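Local coordinates for lipase (Pelosinus fermentans, PDB 5AH0), which probably hydrolyses ester bonds in lipids as an alpha/beta-hydrolase lipase and also breaks down the polyester poly(butylene adipate-co-terephthalate), at residues Leu182-Ala187 with Pro278-Met283; Asp177-Leu182 with Arg221-Ala226. All coordinates share one frame; numbering follows the deposited sequence.

Helix 173-190 is the element common to both interactions, which share Leu182. Residues 177-182 in its middle meet the end of helix 215-223 and the turn after it (221-226) in interaction 2, closing a loop of 38 intervening residues that holds helix but no strand. The following residues, 182-187, meet 278-283 in interaction 1, a longer closure whose 90 intervening residues include helix 215-223 and strand 258-265. The two closures cross, since their segments alternate along the chain, and their centres lie about 14 Å apart. Together they join helix 173-190 to a second helix and to the loop that leads from strand 258-265 to helix 288-294.

Interaction 1 of 2, residues Leu182-Ala187 with Pro278-Met283; sequences LVASLA and PHVIYM
The helical backbone of 182-187 comes nearest the loop 278-283 at Ser185 and Pro278, whose CA atoms are 5.7 Å apart. One hydrogen bond joins the two: Ser185 OG donates to Pro278 O over 2.7 Å. The donor lies slightly out of the carbonyl plane, and the C=O...OG angle of 139° shows that it comes in at a slant. With chi1 at 179°, Ser185 carries its OG opposite the backbone N and reaches across to the proline, where Pro278 CD also stands 3.3 Å from OG. Because Pro278 N has no hydrogen to give, its approach to the same hydroxyl is mere proximity, and the bond to the proline carbonyl alone pairs polar atoms of the two segments. Both residues are buried.

Val280 provides the second, apolar point of contact. Its CB is directed at the helix, and the CG2 branch does the touching, resting 3.6 Å from Ala184 O and 4.2 Å from Ala184 CB; it also meets Ser185 CA. A serine hydroxyl on a loop carbonyl and one valine methyl beside it thus fasten the loop to the helix flank within this alpha/beta-hydrolase family domain. Beyond Val280 the loop turns tightly about His279, whose ND1 accepts hydrogen bonds from Ile281 N and Tyr282 N, the latter bond nearly straight. Both donors are tilted from the imidazole plane. The ring of Tyr282 brings CD2 over one face of the His279 ring, near its rim.

Around the contact, His279 and Ile281 reach back to Asn181 on helix 173-190, Pro278 touches Phe189 and Val280 touches Ser188 further along it, while His279 and Tyr282 pack on Pro289 of helix 288-294, placing the loop between these two helices.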
loop_
_atom_site.group_PDB
_atom_site.type_symbol
_atom_site.label_atom_id
_atom_site.label_comp_id
_atom_site.label_asym_id
_atom_site.label_seq_id
_atom_site.Cartn_x
_atom_site.Cartn_y
_atom_site.Cartn_z
ATOM N N LEU A 182 -10.156 -4.088 -12.101
ATOM C CA LEU A 182 -10.528 -3.809 -10.719
ATOM C C LEU A 182 -11.568 -2.690 -10.649
ATOM O O LEU A 182 -12.532 -2.790 -9.906
ATOM C CB LEU A 182 -9.311 -3.437 -9.876
ATOM C CG LEU A 182 -9.751 -3.172 -8.433
ATOM C CD1 LEU A 182 -9.103 -4.121 -7.472
ATOM C CD2 LEU A 182 -9.491 -1.729 -8.026
ATOM N N VAL A 183 -11.376 -1.622 -11.415
ATOM C CA VAL A 183 -12.365 -0.549 -11.435
ATOM C C VAL A 183 -13.689 -1.068 -11.961
ATOM O O VAL A 183 -14.736 -0.836 -11.370
ATOM C CB VAL A 183 -11.924 0.639 -12.302
ATOM C CG1 VAL A 183 -12.998 1.731 -12.296
ATOM C CG2 VAL A 183 -10.618 1.185 -11.800
ATOM N N ALA A 184 -13.625 -1.791 -13.071
ATOM C CA ALA A 184 -14.815 -2.359 -13.673
ATOM C C ALA A 184 -15.502 -3.287 -12.695
ATOM O O ALA A 184 -16.729 -3.293 -12.585
ATOM C CB ALA A 184 -14.459 -3.098 -14.940
ATOM N N SER A 185 -14.701 -4.041 -11.949
ATOM C CA SER A 185 -15.240 -4.971 -10.967
ATOM C C SER A 185 -15.979 -4.251 -9.849
ATOM O O SER A 185 -17.062 -4.668 -9.454
ATOM C CB SER A 185 -14.131 -5.824 -10.360
ATOM O OG SER A 185 -14.660 -6.714 -9.387
ATOM N N LEU A 186 -15.389 -3.175 -9.334
ATOM C CA LEU A 186 -16.016 -2.407 -8.262
ATOM C C LEU A 186 -17.357 -1.817 -8.698
ATOM O O LEU A 186 -18.343 -1.869 -7.959
ATOM C CB LEU A 186 -15.088 -1.290 -7.802
ATOM C CG LEU A 186 -13.780 -1.703 -7.131
ATOM C CD1 LEU A 186 -13.006 -0.451 -6.718
ATOM C CD2 LEU A 186 -14.022 -2.624 -5.945
ATOM N N ALA A 187 -17.390 -1.271 -9.910
ATOM C CA ALA A 187 -18.603 -0.673 -10.457
ATOM C C ALA A 187 -19.724 -1.694 -10.555
ATOM O O ALA A 187 -20.873 -1.372 -10.289
ATOM C CB ALA A 187 -18.332 -0.049 -11.820
ATOM N N PRO A 278 -16.192 -9.708 -8.785
ATOM C CA PRO A 278 -16.242 -10.523 -9.995
ATOM C C PRO A 278 -15.312 -10.014 -11.082
ATOM O O PRO A 278 -14.963 -8.830 -11.112
ATOM C CB PRO A 278 -17.694 -10.385 -10.435
ATOM C CG PRO A 278 -18.048 -8.963 -10.026
ATOM C CD PRO A 278 -17.260 -8.683 -8.760
ATOM N N HIS A 279 -14.915 -10.919 -11.965
ATOM C CA HIS A 279 -14.342 -10.518 -13.234
ATOM C C HIS A 279 -15.470 -10.245 -14.234
ATOM O O HIS A 279 -16.281 -11.124 -14.545
ATOM C CB HIS A 279 -13.400 -11.584 -13.752
ATOM C CG HIS A 279 -12.477 -11.087 -14.810
ATOM N ND1 HIS A 279 -12.879 -10.903 -16.113
ATOM C CD2 HIS A 279 -11.178 -10.715 -14.758
ATOM C CE1 HIS A 279 -11.862 -10.453 -16.823
ATOM N NE2 HIS A 279 -10.821 -10.320 -16.022
ATOM N N VAL A 280 -15.557 -9.014 -14.709
ATOM C CA VAL A 280 -16.705 -8.621 -15.525
ATOM C C VAL A 280 -16.704 -9.266 -16.920
ATOM O O VAL A 280 -17.729 -9.320 -17.591
ATOM C CB VAL A 280 -16.774 -7.085 -15.632
ATOM C CG1 VAL A 280 -18.007 -6.641 -16.380
ATOM C CG2 VAL A 280 -16.790 -6.472 -14.231
ATOM N N ILE A 281 -15.570 -9.806 -17.348
ATOM C CA ILE A 281 -15.527 -10.465 -18.654
ATOM C C ILE A 281 -15.769 -11.967 -18.504
ATOM O O ILE A 281 -16.678 -12.520 -19.118
ATOM C CB ILE A 281 -14.177 -10.229 -19.393
ATOM C CG1 ILE A 281 -14.066 -8.784 -19.878
ATOM C CG2 ILE A 281 -14.048 -11.151 -20.598
ATOM C CD1 ILE A 281 -13.640 -7.806 -18.833
ATOM N N TYR A 282 -14.986 -12.616 -17.658
ATOM C CA TYR A 282 -15.032 -14.074 -17.560
ATOM C C TYR A 282 -16.128 -14.622 -16.650
ATOM O O TYR A 282 -16.398 -15.827 -16.664
ATOM C CB TYR A 282 -13.680 -14.598 -17.087
ATOM C CG TYR A 282 -12.562 -14.164 -17.993
ATOM C CD1 TYR A 282 -12.746 -14.119 -19.373
ATOM C CD2 TYR A 282 -11.314 -13.812 -17.482
ATOM C CE1 TYR A 282 -11.730 -13.725 -20.218
ATOM C CE2 TYR A 282 -10.275 -13.428 -18.326
ATOM C CZ TYR A 282 -10.494 -13.383 -19.691
ATOM O OH TYR A 282 -9.482 -12.992 -20.542
ATOM N N MET A 283 -16.724 -13.750 -15.841
ATOM C CA MET A 283 -17.733 -14.161 -14.866
ATOM C C MET A 283 -17.127 -15.164 -13.892
ATOM O O MET A 283 -17.806 -16.047 -13.389
ATOM C CB MET A 283 -18.964 -14.746 -15.563
ATOM C CG MET A 283 -19.566 -13.847 -16.645
ATOM S SD MET A 283 -20.795 -12.647 -16.082
ATOM C CE MET A 283 -19.807 -11.382 -15.286
#

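Interaction 2 of 2, residues Asp177-Leu182 with Arg221-Ala226; sequences DFAKNL and RVFNSA
Ala179 and Phe223 form the apolar centre of a small helix-to-helix contact, in which helix 173-190 meets the C-terminal end of helix 215-223. The backbones stay well apart, with the CA atoms of Lys180 and Phe223 at 8.2 Å, and the aromatic side chain bridges the gap to Ala179. Phe223 CZ lies 3.4 Å from Ala179 CB, and CE1 follows at 3.7 Å from the same methyl, which approaches the ring obliquely. At chi1 -66° the Phe223 ring stands opposite its own carbonyl carbon and projects to the alanine. Val222 CG1 of the preceding residue lies over one face, toward the rim.

Alongside, Lys180 is extended beyond CG and runs out past the phenylalanine, its CE 4.3 Å from Phe223 CB. It crosses the Asn224 side chain at about a right angle, near where the chain leaves the helix. On helix 173-190 itself, Asp177 O takes two hydrogen bonds from Asn181, one from N and one from ND2 at 2.7 Å, reaching it from opposite faces of the carbonyl plane.

Phe223 also meets Phe200 edge-to-face and lies nearly parallel to the ring of Trp228, so the alanine methyl joins an aromatic cluster. This cluster belongs to the helical part inserted between strands 153-159 and 258-265 of the parallel sheet, consistent with the helical insertions that, in related alpha/beta-hydrolase lipases, form the lid region.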
loop_
_atom_site.group_PDB
_atom_site.type_symbol
_atom_site.label_atom_id
_atom_site.label_comp_id
_atom_site.label_asym_id
_atom_site.label_seq_id
_atom_site.Cartn_x
_atom_site.Cartn_y
_atom_site.Cartn_z
ATOM N N ASP A 177 -4.199 -4.347 -17.311
ATOM C CA ASP A 177 -5.412 -5.136 -17.422
ATOM C C ASP A 177 -6.021 -5.312 -16.041
ATOM O O ASP A 177 -7.240 -5.229 -15.868
ATOM C CB ASP A 177 -5.139 -6.501 -18.039
ATOM C CG ASP A 177 -6.394 -7.348 -18.136
ATOM O OD1 ASP A 177 -7.161 -7.170 -19.110
ATOM O OD2 ASP A 177 -6.633 -8.174 -17.228
ATOM N N PHE A 178 -5.160 -5.554 -15.057
ATOM C CA PHE A 178 -5.618 -5.712 -13.692
ATOM C C PHE A 178 -6.262 -4.427 -13.182
ATOM O O PHE A 178 -7.297 -4.463 -12.529
ATOM C CB PHE A 178 -4.483 -6.105 -12.759
ATOM C CG PHE A 178 -4.934 -6.274 -11.348
ATOM C CD1 PHE A 178 -5.569 -7.438 -10.960
ATOM C CD2 PHE A 178 -4.796 -5.250 -10.429
ATOM C CE1 PHE A 178 -6.034 -7.586 -9.673
ATOM C CE2 PHE A 178 -5.260 -5.395 -9.131
ATOM C CZ PHE A 178 -5.879 -6.558 -8.758
ATOM N N ALA A 179 -5.637 -3.290 -13.463
ATOM C CA ALA A 179 -6.177 -2.034 -12.982
ATOM C C ALA A 179 -7.567 -1.796 -13.555
ATOM O O ALA A 179 -8.531 -1.614 -12.803
ATOM C CB ALA A 179 -5.250 -0.888 -13.327
ATOM N N LYS A 180 -7.664 -1.820 -14.886
ATOM C CA LYS A 180 -8.934 -1.626 -15.564
ATOM C C LYS A 180 -10.009 -2.550 -15.008
ATOM O O LYS A 180 -11.113 -2.107 -14.684
ATOM C CB LYS A 180 -8.775 -1.863 -17.061
ATOM C CG LYS A 180 -8.025 -0.759 -17.789
ATOM C CD LYS A 180 -7.448 -1.280 -19.097
ATOM C CE LYS A 180 -7.165 -0.134 -20.046
ATOM N NZ LYS A 180 -6.418 -0.571 -21.244
ATOM N N ASN A 181 -9.679 -3.828 -14.851
ATOM C CA ASN A 181 -10.671 -4.786 -14.387
ATOM C C ASN A 181 -11.070 -4.580 -12.930
ATOM O O ASN A 181 -12.211 -4.838 -12.559
ATOM C CB ASN A 181 -10.164 -6.204 -14.586
ATOM C CG ASN A 181 -10.356 -6.682 -16.004
ATOM O OD1 ASN A 181 -11.474 -7.014 -16.412
ATOM N ND2 ASN A 181 -9.267 -6.717 -16.772
ATOM N N LEU A 182 -10.156 -4.088 -12.101
ATOM C CA LEU A 182 -10.528 -3.809 -10.719
ATOM C C LEU A 182 -11.568 -2.690 -10.649
ATOM O O LEU A 182 -12.532 -2.790 -9.906
ATOM C CB LEU A 182 -9.311 -3.437 -9.876
ATOM C CG LEU A 182 -9.751 -3.172 -8.433
ATOM C CD1 LEU A 182 -9.103 -4.121 -7.472
ATOM C CD2 LEU A 182 -9.491 -1.729 -8.026
ATOM N N ARG A 221 -7.997 6.396 -20.770
ATOM C CA ARG A 221 -7.065 7.474 -21.082
ATOM C C ARG A 221 -5.866 7.434 -20.129
ATOM O O ARG A 221 -4.734 7.680 -20.540
ATOM C CB ARG A 221 -7.769 8.834 -21.011
ATOM C CG ARG A 221 -6.864 10.041 -21.282
ATOM C CD ARG A 221 -7.681 11.308 -21.517
ATOM N NE ARG A 221 -8.454 11.695 -20.336
ATOM C CZ ARG A 221 -7.992 12.447 -19.338
ATOM N NH1 ARG A 221 -6.750 12.921 -19.370
ATOM N NH2 ARG A 221 -8.781 12.738 -18.310
ATOM N N VAL A 222 -6.101 7.070 -18.871
ATOM C CA VAL A 222 -5.013 6.986 -17.900
ATOM C C VAL A 222 -3.972 5.923 -18.247
ATOM O O VAL A 222 -2.771 6.200 -18.239
ATOM C CB VAL A 222 -5.552 6.687 -16.490
ATOM C CG1 VAL A 222 -4.426 6.198 -15.566
ATOM C CG2 VAL A 222 -6.266 7.911 -15.919
ATOM N N PHE A 223 -4.434 4.717 -18.571
ATOM C CA PHE A 223 -3.532 3.580 -18.773
ATOM C C PHE A 223 -3.107 3.388 -20.237
ATOM O O PHE A 223 -2.349 2.473 -20.565
ATOM C CB PHE A 223 -4.182 2.311 -18.219
ATOM C CG PHE A 223 -4.356 2.338 -16.727
ATOM C CD1 PHE A 223 -3.300 2.015 -15.886
ATOM C CD2 PHE A 223 -5.555 2.732 -16.165
ATOM C CE1 PHE A 223 -3.446 2.057 -14.516
ATOM C CE2 PHE A 223 -5.710 2.777 -14.788
ATOM C CZ PHE A 223 -4.654 2.439 -13.962
ATOM N N ASN A 224 -3.592 4.255 -21.114
ATOM C CA ASN A 224 -3.104 4.285 -22.486
ATOM C C ASN A 224 -2.152 5.457 -22.655
ATOM O O ASN A 224 -1.786 5.821 -23.766
ATOM C CB ASN A 224 -4.256 4.381 -23.486
ATOM C CG ASN A 224 -5.178 3.179 -23.430
ATOM O OD1 ASN A 224 -5.027 2.292 -22.580
ATOM N ND2 ASN A 224 -6.153 3.149 -24.329
ATOM N N SER A 225 -1.774 6.061 -21.535
ATOM C CA SER A 225 -0.845 7.180 -21.545
ATOM C C SER A 225 0.595 6.738 -21.795
ATOM O O SER A 225 0.982 5.615 -21.477
ATOM C CB SER A 225 -0.927 7.944 -20.230
ATOM O OG SER A 225 0.091 8.919 -20.173
ATOM N N ALA A 226 1.386 7.641 -22.356
ATOM C CA ALA A 226 2.778 7.352 -22.654
ATOM C C ALA A 226 3.609 7.289 -21.384
ATOM O O ALA A 226 4.687 6.700 -21.366
ATOM C CB ALA A 226 3.344 8.402 -23.604
#